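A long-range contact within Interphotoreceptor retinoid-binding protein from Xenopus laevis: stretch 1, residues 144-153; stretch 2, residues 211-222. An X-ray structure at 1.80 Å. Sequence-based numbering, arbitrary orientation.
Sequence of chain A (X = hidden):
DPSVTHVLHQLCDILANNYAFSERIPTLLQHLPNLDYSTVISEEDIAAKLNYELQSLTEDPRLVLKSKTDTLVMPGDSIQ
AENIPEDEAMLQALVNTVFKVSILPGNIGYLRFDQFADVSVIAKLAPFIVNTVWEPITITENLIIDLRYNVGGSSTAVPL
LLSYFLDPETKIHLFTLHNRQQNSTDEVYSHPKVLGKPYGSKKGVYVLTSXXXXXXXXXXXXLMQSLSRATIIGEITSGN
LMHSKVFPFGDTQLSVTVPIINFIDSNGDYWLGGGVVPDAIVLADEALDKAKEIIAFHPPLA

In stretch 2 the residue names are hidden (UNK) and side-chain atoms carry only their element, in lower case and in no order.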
# COMPACT_ATOMS: atom_id res chain seq x y z
N ILE A 144 17.49 -0.26 8.92
CA ILE A 144 17.09 0.38 7.67
C ILE A 144 16.41 -0.65 6.85
O ILE A 144 17.06 -1.61 6.47
CB ILE A 144 18.29 0.96 6.88
CG1 ILE A 144 18.86 2.18 7.63
CG2 ILE A 144 17.87 1.41 5.55
CD1 ILE A 144 19.15 1.96 9.06
N ILE A 145 15.15 -0.48 6.49
CA ILE A 145 14.44 -1.43 5.66
C ILE A 145 14.32 -0.76 4.29
O ILE A 145 13.69 0.31 4.15
CB ILE A 145 13.04 -1.73 6.27
CG1 ILE A 145 13.12 -2.19 7.72
CG2 ILE A 145 12.26 -2.71 5.33
CD1 ILE A 145 11.73 -2.49 8.29
N ASP A 146 15.00 -1.35 3.31
CA ASP A 146 15.08 -0.82 1.98
C ASP A 146 13.94 -1.36 1.05
O ASP A 146 13.96 -2.50 0.66
CB ASP A 146 16.41 -1.15 1.37
CG ASP A 146 16.68 -0.37 0.13
OD1 ASP A 146 15.76 0.29 -0.43
OD2 ASP A 146 17.86 -0.37 -0.31
N LEU A 147 12.90 -0.54 0.75
CA LEU A 147 11.85 -0.95 -0.11
C LEU A 147 11.84 -0.24 -1.43
O LEU A 147 10.83 -0.22 -2.19
CB LEU A 147 10.49 -0.67 0.61
CG LEU A 147 10.32 -1.39 1.89
CD1 LEU A 147 8.84 -0.95 2.63
CD2 LEU A 147 10.47 -2.88 1.75
N ARG A 148 12.94 0.42 -1.71
CA ARG A 148 13.07 1.14 -2.96
C ARG A 148 12.85 0.30 -4.19
O ARG A 148 12.49 0.85 -5.22
CB ARG A 148 14.45 1.86 -3.12
CG ARG A 148 14.61 3.00 -2.12
CD ARG A 148 16.05 3.57 -2.13
NE ARG A 148 17.01 2.59 -1.72
CZ ARG A 148 18.34 2.79 -1.74
NH1 ARG A 148 18.80 4.01 -2.04
NH2 ARG A 148 19.16 1.84 -1.33
N TYR A 149 13.11 -1.01 -4.12
CA TYR A 149 12.94 -1.88 -5.25
C TYR A 149 11.79 -2.84 -5.09
O TYR A 149 11.69 -3.82 -5.80
CB TYR A 149 14.31 -2.67 -5.41
CG TYR A 149 15.50 -1.74 -5.29
CD1 TYR A 149 15.85 -0.94 -6.30
CD2 TYR A 149 16.16 -1.57 -4.05
CE1 TYR A 149 16.90 -0.03 -6.19
CE2 TYR A 149 17.20 -0.67 -3.92
CZ TYR A 149 17.60 0.07 -5.01
OH TYR A 149 18.58 1.05 -4.86
N ASN A 150 10.92 -2.57 -4.09
CA ASN A 150 9.87 -3.48 -3.71
C ASN A 150 8.56 -3.09 -4.31
O ASN A 150 7.91 -2.11 -3.97
CB ASN A 150 9.86 -3.63 -2.26
CG ASN A 150 8.99 -4.77 -1.75
OD1 ASN A 150 7.91 -5.10 -2.28
ND2 ASN A 150 9.45 -5.41 -0.67
N VAL A 151 8.21 -3.88 -5.32
CA VAL A 151 6.99 -3.68 -6.10
C VAL A 151 5.80 -4.38 -5.49
O VAL A 151 4.68 -4.37 -5.98
CB VAL A 151 7.19 -4.21 -7.54
CG1 VAL A 151 8.32 -3.40 -8.17
CG2 VAL A 151 7.39 -5.75 -7.57
N GLY A 152 5.94 -4.77 -4.23
CA GLY A 152 4.84 -5.30 -3.44
C GLY A 152 4.38 -6.69 -3.82
O GLY A 152 5.20 -7.71 -3.93
N GLY A 153 3.09 -6.80 -3.88
CA GLY A 153 2.31 -8.07 -4.07
C GLY A 153 1.09 -8.05 -3.20
O GLY A 153 0.52 -6.97 -2.88
N UNK A 211 9.67 5.82 -6.15
CA UNK A 211 8.51 5.87 -6.97
C UNK A 211 8.09 4.52 -7.47
O UNK A 211 6.98 4.37 -7.94
c UNK A 211 10.59 5.29 -10.90
c UNK A 211 8.71 6.78 -8.15
n UNK A 211 9.47 5.61 -10.28
n UNK A 211 11.60 5.76 -10.20
c UNK A 211 11.12 6.44 -9.11
c UNK A 211 9.78 6.29 -9.11
N UNK A 212 8.98 3.52 -7.43
CA UNK A 212 8.63 2.17 -7.83
C UNK A 212 7.99 1.36 -6.68
O UNK A 212 7.34 0.36 -6.93
c UNK A 212 10.41 2.04 -9.61
n UNK A 212 12.73 2.58 -10.29
o UNK A 212 12.21 0.46 -9.58
c UNK A 212 11.86 1.62 -9.84
c UNK A 212 9.83 1.40 -8.35
N UNK A 213 8.15 1.76 -5.44
CA UNK A 213 7.53 1.03 -4.32
C UNK A 213 6.03 0.92 -4.51
O UNK A 213 5.35 1.95 -4.80
o UNK A 213 9.30 1.98 -2.94
c UNK A 213 7.86 1.74 -3.02
c UNK A 213 7.36 0.96 -1.73
N UNK A 214 5.45 -0.28 -4.43
CA UNK A 214 4.07 -0.50 -4.80
C UNK A 214 3.30 -1.43 -3.87
O UNK A 214 3.91 -2.23 -3.16
c UNK A 214 3.99 -1.04 -6.20
N UNK A 215 1.99 -1.40 -4.06
CA UNK A 215 1.00 -2.16 -3.31
C UNK A 215 1.37 -2.45 -1.84
O UNK A 215 1.57 -1.53 -1.02
o UNK A 215 1.89 -4.21 -4.44
c UNK A 215 0.69 -3.47 -4.12
c UNK A 215 0.18 -3.15 -5.54
N UNK A 216 1.53 -3.75 -1.58
CA UNK A 216 1.80 -4.18 -0.20
C UNK A 216 2.95 -3.42 0.43
O UNK A 216 3.02 -3.21 1.65
c UNK A 216 2.05 -5.65 -0.10
N UNK A 217 4.00 -3.09 -0.38
CA UNK A 217 5.14 -2.34 0.16
C UNK A 217 4.73 -0.94 0.64
O UNK A 217 5.27 -0.44 1.60
c UNK A 217 6.29 -2.30 -0.87
N UNK A 218 3.85 -0.31 -0.13
CA UNK A 218 3.34 1.02 0.26
C UNK A 218 2.52 0.96 1.57
O UNK A 218 2.69 1.75 2.43
c UNK A 218 3.23 1.81 -2.20
c UNK A 218 2.34 2.47 -3.30
o UNK A 218 2.09 3.77 -3.20
c UNK A 218 2.48 1.57 -0.90
o UNK A 218 1.84 1.75 -4.19
N UNK A 219 1.72 -0.11 1.66
CA UNK A 219 0.91 -0.33 2.86
C UNK A 219 1.75 -0.50 4.03
O UNK A 219 1.52 0.11 5.08
c UNK A 219 -1.25 -1.16 1.87
c UNK A 219 -2.29 -2.33 1.76
o UNK A 219 -2.37 -3.12 2.72
c UNK A 219 -0.03 -1.49 2.70
o UNK A 219 -2.99 -2.38 0.68
N UNK A 220 2.82 -1.28 3.87
CA UNK A 220 3.81 -1.51 4.99
C UNK A 220 4.46 -0.24 5.41
O UNK A 220 4.52 0.10 6.65
c UNK A 220 5.85 -2.82 5.68
c UNK A 220 5.61 -3.67 6.68
c UNK A 220 6.55 -3.75 7.76
c UNK A 220 7.75 -3.17 7.65
c UNK A 220 8.01 -2.39 6.59
c UNK A 220 4.87 -2.59 4.62
c UNK A 220 7.11 -2.19 5.64
N UNK A 221 4.96 0.51 4.42
CA UNK A 221 5.62 1.80 4.70
C UNK A 221 4.62 2.81 5.38
O UNK A 221 4.92 3.52 6.38
c UNK A 221 6.20 2.47 3.44
N UNK A 222 3.47 2.87 4.76
CA UNK A 222 2.40 3.79 5.30
C UNK A 222 2.07 3.49 6.77
O UNK A 222 2.07 4.38 7.65
o UNK A 222 -2.78 7.29 6.47
c UNK A 222 1.15 3.72 4.43
c UNK A 222 -1.85 6.43 5.95
c UNK A 222 0.09 4.66 4.90
c UNK A 222 -1.86 5.09 6.32
c UNK A 222 0.12 6.01 4.59
c UNK A 222 -0.90 6.90 5.12
c UNK A 222 -0.89 4.20 5.76

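Position 211 carries one carbon followed by a five-membered ring of three carbons and two nitrogens, and it touches nothing on stretch 1. The ring is the imidazole of histidine. H211 is exposed, so a polar ring is at ease there. Position 212 has three carbons in a chain, the third bearing one oxygen and one nitrogen; its CB lies 4.1 Å from R148 O. The carboxamide makes it glutamine, and the polar end of Q212 suits an exposed place.

At 213 the first side-chain carbon branches to one oxygen and one carbon. The oxygen lies 2.8 Å from L147 O and the branch carbon 4.2 Å from L147 CB. This is threonine, whose hydroxyl can meet a backbone carbonyl while its methyl lies against the leucine; T213 is buried, and both ends of its short fork find suitable company. Position 214 has a single carbon, its CB, 3.4 Å from V151 O, and its backbone N donates to N150 O at 3.1 Å. It is alanine: the lone methyl of A214 fits where the backbones run so close.

Position 215 again shows a carbon bearing one oxygen and one carbon. The oxygen at 215 lies 2.9 Å from G153 N, 3.2 Å from V151 O and 3.3 Å from G152 CA. This is threonine, and T215 OG1 accepts a hydrogen bond from G153 N. A CB on G152 would fall about 2.0 Å from this hydroxyl, so glycine makes the close approach possible.

Positions 216 and 217 each have one carbon. The CB at 216 lies 3.4 Å from G153 O, and the CB at 217 is 3.5 Å from both N150 O and N150 OD1. Both are alanines, A216 and A217, small enough for a helix start pressed against a loop. Positions 218 and 219 each have three carbons, the last carrying two oxygens, and neither contacts stretch 1. They are glutamates, E218 and E219, their carboxylates bonded elsewhere in the structure.

Position 220 holds one carbon and a six-carbon ring without oxygen. One ring carbon lies 3.7 Å from L147 CD1 and another 4.1 Å from I145 CD1, both contacts at the ring edge. This is phenylalanine, and F220 makes an apolar match in a buried place. Position 221 has one carbon, its CB, 4.4 Å from L147 CD1. It is alanine; the small apolar methyl of A221 suits a buried helix position beside leucine. Position 222 has one carbon, then a six-carbon ring bearing one oxygen, beyond reach of stretch 1. It is tyrosine: the hydroxyl gives partly exposed Y222 a polar end, bonded elsewhere.

The contact thus joins two modes. A214 N to N150 O and G153 N to T215 OG1 are the firm bonds to the loop, with T213 OG1 also close to L147 O, while I145 and L147 pack against the helix. G152, lacking a side chain, permits close approach, with G152 CA and A216 CA 4.6 Å apart.

Stretch 2 (211-222) HQTATAAEEFAY
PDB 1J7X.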